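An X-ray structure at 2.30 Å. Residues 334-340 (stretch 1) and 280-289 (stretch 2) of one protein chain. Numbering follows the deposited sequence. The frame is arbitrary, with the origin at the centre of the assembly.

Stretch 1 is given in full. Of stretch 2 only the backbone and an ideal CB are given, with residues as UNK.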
ATOM      1  N   PRO A 334      14.210  21.805   0.776  1.00 43.39           N
ATOM      2  CA  PRO A 334      13.436  22.413  -0.309  1.00 42.60           C
ATOM      3  C   PRO A 334      13.028  21.397  -1.380  1.00 41.70           C
ATOM      4  O   PRO A 334      13.697  20.374  -1.556  1.00 41.39           O
ATOM      5  CB  PRO A 334      14.411  23.439  -0.904  1.00 42.47           C
ATOM      6  CG  PRO A 334      15.372  23.736   0.216  1.00 43.22           C
ATOM      7  CD  PRO A 334      15.556  22.398   0.872  1.00 43.55           C
ATOM      8  N   LEU A 335      11.934  21.683  -2.082  1.00 40.48           N
ATOM      9  CA  LEU A 335      11.421  20.774  -3.097  1.00 39.67           C
ATOM     10  C   LEU A 335      11.025  21.498  -4.370  1.00 39.26           C
ATOM     11  O   LEU A 335      10.724  22.692  -4.349  1.00 38.96           O
ATOM     12  CB  LEU A 335      10.202  20.009  -2.575  1.00 39.44           C
ATOM     13  CG  LEU A 335      10.295  19.188  -1.289  1.00 39.26           C
ATOM     14  CD1 LEU A 335       8.895  18.762  -0.844  1.00 38.52           C
ATOM     15  CD2 LEU A 335      11.203  17.986  -1.452  1.00 38.29           C
ATOM     16  N   GLU A 336      11.032  20.761  -5.479  1.00 38.63           N
ATOM     17  CA  GLU A 336      10.349  21.199  -6.691  1.00 37.92           C
ATOM     18  C   GLU A 336       9.615  20.040  -7.345  1.00 37.18           C
ATOM     19  O   GLU A 336       9.923  18.877  -7.080  1.00 36.84           O
ATOM     20  CB  GLU A 336      11.290  21.903  -7.665  1.00 38.08           C
ATOM     21  CG  GLU A 336      12.576  21.188  -7.946  1.00 39.29           C
ATOM     22  CD  GLU A 336      13.572  22.077  -8.642  1.00 40.24           C
ATOM     23  OE1 GLU A 336      13.910  21.788  -9.804  1.00 41.43           O
ATOM     24  OE2 GLU A 336      14.006  23.075  -8.030  1.00 41.31           O
ATOM     25  N   ALA A 337       8.629  20.374  -8.174  1.00 36.22           N
ATOM     26  CA  ALA A 337       7.768  19.380  -8.801  1.00 35.36           C
ATOM     27  C   ALA A 337       7.893  19.447 -10.313  1.00 34.68           C
ATOM     28  O   ALA A 337       7.912  20.531 -10.892  1.00 34.58           O
ATOM     29  CB  ALA A 337       6.316  19.577  -8.373  1.00 35.17           C
ATOM     30  N   HIS A 338       7.996  18.273 -10.932  1.00 33.81           N
ATOM     31  CA  HIS A 338       8.070  18.132 -12.381  1.00 33.06           C
ATOM     32  C   HIS A 338       6.925  17.258 -12.849  1.00 32.51           C
ATOM     33  O   HIS A 338       6.864  16.069 -12.527  1.00 32.94           O
ATOM     34  CB  HIS A 338       9.406  17.523 -12.804  1.00 32.96           C
ATOM     35  CG  HIS A 338      10.596  18.337 -12.402  1.00 33.00           C
ATOM     36  ND1 HIS A 338      11.429  18.939 -13.320  1.00 32.79           N
ATOM     37  CD2 HIS A 338      11.086  18.661 -11.182  1.00 32.12           C
ATOM     38  CE1 HIS A 338      12.385  19.589 -12.685  1.00 32.75           C
ATOM     39  NE2 HIS A 338      12.195  19.443 -11.386  1.00 32.70           N
ATOM     40  N   PHE A 339       6.016  17.858 -13.605  1.00 31.56           N
ATOM     41  CA  PHE A 339       4.841  17.170 -14.090  1.00 30.87           C
ATOM     42  C   PHE A 339       5.073  16.586 -15.474  1.00 30.38           C
ATOM     43  O   PHE A 339       5.734  17.203 -16.308  1.00 30.09           O
ATOM     44  CB  PHE A 339       3.623  18.104 -14.047  1.00 30.77           C
ATOM     45  CG  PHE A 339       3.243  18.514 -12.653  1.00 30.86           C
ATOM     46  CD1 PHE A 339       2.666  17.595 -11.778  1.00 29.49           C
ATOM     47  CD2 PHE A 339       3.481  19.818 -12.199  1.00 31.20           C
ATOM     48  CE1 PHE A 339       2.325  17.968 -10.475  1.00 29.32           C
ATOM     49  CE2 PHE A 339       3.131  20.203 -10.893  1.00 29.78           C
ATOM     50  CZ  PHE A 339       2.555  19.268 -10.033  1.00 29.57           C
ATOM     51  N   PHE A 340       4.553  15.375 -15.688  1.00 29.83           N
ATOM     52  CA  PHE A 340       4.731  14.650 -16.946  1.00 29.29           C
ATOM     53  C   PHE A 340       3.437  14.111 -17.548  1.00 29.04           C
ATOM     54  O   PHE A 340       3.433  13.636 -18.678  1.00 28.96           O
ATOM     55  CB  PHE A 340       5.764  13.521 -16.799  1.00 29.31           C
ATOM     56  CG  PHE A 340       5.440  12.503 -15.726  1.00 29.62           C
ATOM     57  CD1 PHE A 340       4.551  11.453 -15.974  1.00 29.74           C
ATOM     58  CD2 PHE A 340       6.070  12.561 -14.481  1.00 30.17           C
ATOM     59  CE1 PHE A 340       4.269  10.493 -14.995  1.00 29.07           C
ATOM     60  CE2 PHE A 340       5.783  11.607 -13.486  1.00 29.84           C
ATOM     61  CZ  PHE A 340       4.879  10.570 -13.753  1.00 29.19           C
ATOM     62  N   UNK A 280       1.960  17.781   4.460  1.00 39.31           N
ATOM     63  CA  UNK A 280       3.415  17.701   4.543  1.00 38.61           C
ATOM     64  C   UNK A 280       4.086  18.603   3.506  1.00 38.08           C
ATOM     65  O   UNK A 280       5.267  18.923   3.634  1.00 37.95           O
ATOM     66  CB  UNK A 280       3.875  16.254   4.354  1.00 38.61           C
ATOM     67  N   UNK A 281       3.326  19.029   2.497  1.00 38.01           N
ATOM     68  CA  UNK A 281       3.883  19.813   1.392  1.00 37.98           C
ATOM     69  C   UNK A 281       3.251  21.200   1.190  1.00 38.17           C
ATOM     70  O   UNK A 281       2.815  21.523   0.075  1.00 38.39           O
ATOM     71  CB  UNK A 281       3.736  19.012   0.097  1.00 37.98           C
ATOM     72  N   UNK A 282       3.224  22.046   2.246  1.00 38.33           N
ATOM     73  CA  UNK A 282       2.678  23.396   2.050  1.00 38.40           C
ATOM     74  C   UNK A 282       3.401  24.183   0.955  1.00 38.64           C
ATOM     75  O   UNK A 282       2.754  24.928   0.202  1.00 38.77           O
ATOM     76  CB  UNK A 282       2.749  24.177   3.364  1.00 38.40           C
ATOM     77  N   UNK A 283       4.718  23.996   0.848  1.00 38.32           N
ATOM     78  CA  UNK A 283       5.515  24.670  -0.174  1.00 38.08           C
ATOM     79  C   UNK A 283       5.080  24.334  -1.601  1.00 37.84           C
ATOM     80  O   UNK A 283       4.898  25.230  -2.432  1.00 37.67           O
ATOM     81  CB  UNK A 283       6.990  24.306   0.005  1.00 38.08           C
ATOM     82  N   UNK A 284       4.914  23.040  -1.881  1.00 37.41           N
ATOM     83  CA  UNK A 284       4.470  22.588  -3.199  1.00 36.57           C
ATOM     84  C   UNK A 284       2.998  22.957  -3.432  1.00 36.48           C
ATOM     85  O   UNK A 284       2.639  23.416  -4.512  1.00 36.08           O
ATOM     86  CB  UNK A 284       4.667  21.077  -3.337  1.00 36.57           C
ATOM     87  N   UNK A 285       2.165  22.770  -2.410  1.00 36.77           N
ATOM     88  CA  UNK A 285       0.751  23.177  -2.461  1.00 37.51           C
ATOM     89  C   UNK A 285       0.580  24.638  -2.928  1.00 37.74           C
ATOM     90  O   UNK A 285      -0.165  24.906  -3.880  1.00 37.46           O
ATOM     91  CB  UNK A 285       0.111  22.999  -1.083  1.00 37.51           C
ATOM     92  N   UNK A 286       1.290  25.566  -2.280  1.00 38.34           N
ATOM     93  CA  UNK A 286       1.222  26.988  -2.645  1.00 39.05           C
ATOM     94  C   UNK A 286       1.667  27.249  -4.080  1.00 39.40           C
ATOM     95  O   UNK A 286       1.021  28.026  -4.790  1.00 39.62           O
ATOM     96  CB  UNK A 286       2.084  27.814  -1.688  1.00 39.05           C
ATOM     97  N   UNK A 287       2.745  26.584  -4.508  1.00 39.63           N
ATOM     98  CA  UNK A 287       3.275  26.741  -5.870  1.00 40.00           C
ATOM     99  C   UNK A 287       2.305  26.240  -6.926  1.00 39.79           C
ATOM    100  O   UNK A 287       2.255  26.776  -8.031  1.00 40.11           O
ATOM    101  CB  UNK A 287       4.606  25.999  -6.008  1.00 40.00           C
ATOM    102  N   UNK A 288       1.555  25.196  -6.588  1.00 39.52           N
ATOM    103  CA  UNK A 288       0.496  24.676  -7.454  1.00 39.29           C
ATOM    104  C   UNK A 288      -0.646  25.699  -7.625  1.00 39.40           C
ATOM    105  O   UNK A 288      -1.142  25.918  -8.737  1.00 39.15           O
ATOM    106  CB  UNK A 288      -0.052  23.367  -6.881  1.00 39.29           C
ATOM    107  N   UNK A 289      -1.027  26.337  -6.522  1.00 39.77           N
ATOM    108  CA  UNK A 289      -2.083  27.358  -6.521  1.00 40.24           C
ATOM    109  C   UNK A 289      -1.740  28.579  -7.369  1.00 40.54           C
ATOM    110  O   UNK A 289      -2.626  29.171  -7.983  1.00 40.85           O
ATOM    111  CB  UNK A 289      -2.367  27.806  -5.086  1.00 40.24           C
TER

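Strand 335-340 turns alternate side chains, those of Leu335, Ala337 and Phe339, toward helix 282-289, and the two axes pass 8.6 Å apart at 47°. What stretch 1 offers is therefore mostly apolar, apart from backbone atoms such as Leu335 N and O.

Position 280 precedes the helix and its ideal CB has nothing of stretch 1 within 5.5 Å, so stretch 1 leaves the choice open; it is Ala280.

Position 281 is the N-cap, where Ser, Thr, Asp or Asn are common because they can accept from the first free amides of a helix. Its CA-to-CB bond points sideways, yet the ideal CB lies 5.3 Å from CD1 of Leu335, so a branched aliphatic chain could also reach that methyl. The residue is Leu281, whose m, t rotamer brings CD2 to 3.7 Å from Leu335 CD1. Its backbone O also accepts from the N of position 285 at 2.9 Å.

Position 282, out of reach, has phi -58° in the first turn, where no amide need be donated within the helix; proline fits well, and Pro282 is found.

Position 283 points toward the strand, but its ideal CB has no atom of stretch 1 within 5.5 Å. The gap suits a medium-sized chain, either apolar, to meet Leu335, or polar, to approach its N directly or through water. Asp283 takes the polar course: a water donates to Asp283 OD1 at 2.6 Å and accepts from Leu335 N at 2.9 Å, so one molecule links carboxylate to strand backbone. Asp283 OD1 also lies 3.9 Å from Leu335 CD1.

Position 284 points toward the strand, and its CA, 7.0 Å from Glu336 CA, makes the closest CA pair between the stretches. Between Leu335 and Ala337 an aliphatic chain such as Leu, Ile or Met would suit. Ile284 CD1 lies 3.9 Å from Leu335 CB, 4.0 Å from Glu336 CA and 4.2 Å from Ala337 N; Ile284 CG2 is 4.4 Å from Ala337 CB.

Positions 285, 286 and 287 are out of reach, and many helix-compatible residues would serve; they are Val285, Glu286 and Glu287.

Position 288 comes one turn after 284. Its CB points sideways, so a chain long enough to approach the Phe339 ring is favoured: Leu, Ile or Met. Ile288 places CG1 4.3 Å from Phe339 CZ, meeting the ring obliquely, and its N donates to Ile284 O at 2.9 Å.

Position 289 is again out of reach, free to be polar; Lys289 extends its chain there.

Stretch 2, residues 280-289: ALPDIVEEIK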
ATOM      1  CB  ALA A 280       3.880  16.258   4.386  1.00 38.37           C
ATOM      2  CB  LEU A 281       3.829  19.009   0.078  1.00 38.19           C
ATOM      3  CG  LEU A 281       4.329  17.551   0.035  1.00 37.74           C
ATOM      4  CD1 LEU A 281       4.184  16.984  -1.368  1.00 36.44           C
ATOM      5  CD2 LEU A 281       5.772  17.403   0.541  1.00 35.03           C
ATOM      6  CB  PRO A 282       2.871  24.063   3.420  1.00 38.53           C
ATOM      7  CG  PRO A 282       3.888  23.236   4.125  1.00 38.55           C
ATOM      8  CD  PRO A 282       3.663  21.842   3.639  1.00 38.04           C
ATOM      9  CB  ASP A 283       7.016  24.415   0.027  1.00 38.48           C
ATOM     10  CG  ASP A 283       7.373  22.929   0.147  1.00 39.17           C
ATOM     11  OD1 ASP A 283       8.536  22.584  -0.151  1.00 40.44           O
ATOM     12  OD2 ASP A 283       6.520  22.111   0.549  1.00 39.38           O
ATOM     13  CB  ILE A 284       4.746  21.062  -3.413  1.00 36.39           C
ATOM     14  CG1 ILE A 284       6.260  20.772  -3.416  1.00 35.96           C
ATOM     15  CG2 ILE A 284       4.086  20.538  -4.688  1.00 35.14           C
ATOM     16  CD1 ILE A 284       7.098  21.581  -4.444  1.00 34.14           C
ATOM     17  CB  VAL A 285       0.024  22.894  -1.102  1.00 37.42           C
ATOM     18  CG1 VAL A 285      -1.323  23.600  -1.011  1.00 37.77           C
ATOM     19  CG2 VAL A 285      -0.165  21.400  -0.918  1.00 37.44           C
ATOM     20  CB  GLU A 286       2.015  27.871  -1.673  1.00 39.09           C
ATOM     21  CG  GLU A 286       1.330  28.117  -0.335  1.00 40.13           C
ATOM     22  CD  GLU A 286      -0.030  28.820  -0.442  1.00 42.23           C
ATOM     23  OE1 GLU A 286      -0.844  28.659   0.497  1.00 43.40           O
ATOM     24  OE2 GLU A 286      -0.295  29.534  -1.437  1.00 41.90           O
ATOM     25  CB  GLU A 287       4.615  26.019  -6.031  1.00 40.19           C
ATOM     26  CG  GLU A 287       5.704  26.516  -5.113  1.00 42.50           C
ATOM     27  CD  GLU A 287       6.291  27.854  -5.534  1.00 45.10           C
ATOM     28  OE1 GLU A 287       6.223  28.198  -6.741  1.00 46.43           O
ATOM     29  OE2 GLU A 287       6.836  28.551  -4.649  1.00 46.33           O
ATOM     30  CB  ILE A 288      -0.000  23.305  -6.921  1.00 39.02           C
ATOM     31  CG1 ILE A 288       0.941  22.197  -7.404  1.00 38.91           C
ATOM     32  CG2 ILE A 288      -1.441  23.016  -7.342  1.00 38.99           C
ATOM     33  CD1 ILE A 288       1.106  21.057  -6.436  1.00 38.45           C
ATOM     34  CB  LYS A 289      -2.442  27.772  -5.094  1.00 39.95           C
ATOM     35  CG  LYS A 289      -3.022  26.628  -4.283  1.00 39.89           C
ATOM     36  CD  LYS A 289      -3.515  27.062  -2.924  1.00 39.51           C
ATOM     37  CE  LYS A 289      -4.318  25.947  -2.294  1.00 39.30           C
ATOM     38  NZ  LYS A 289      -4.640  26.202  -0.858  1.00 39.86           N
TER
HETATM   39  O   HOH W   1      10.504  23.996  -1.098  1.00 50.47           O
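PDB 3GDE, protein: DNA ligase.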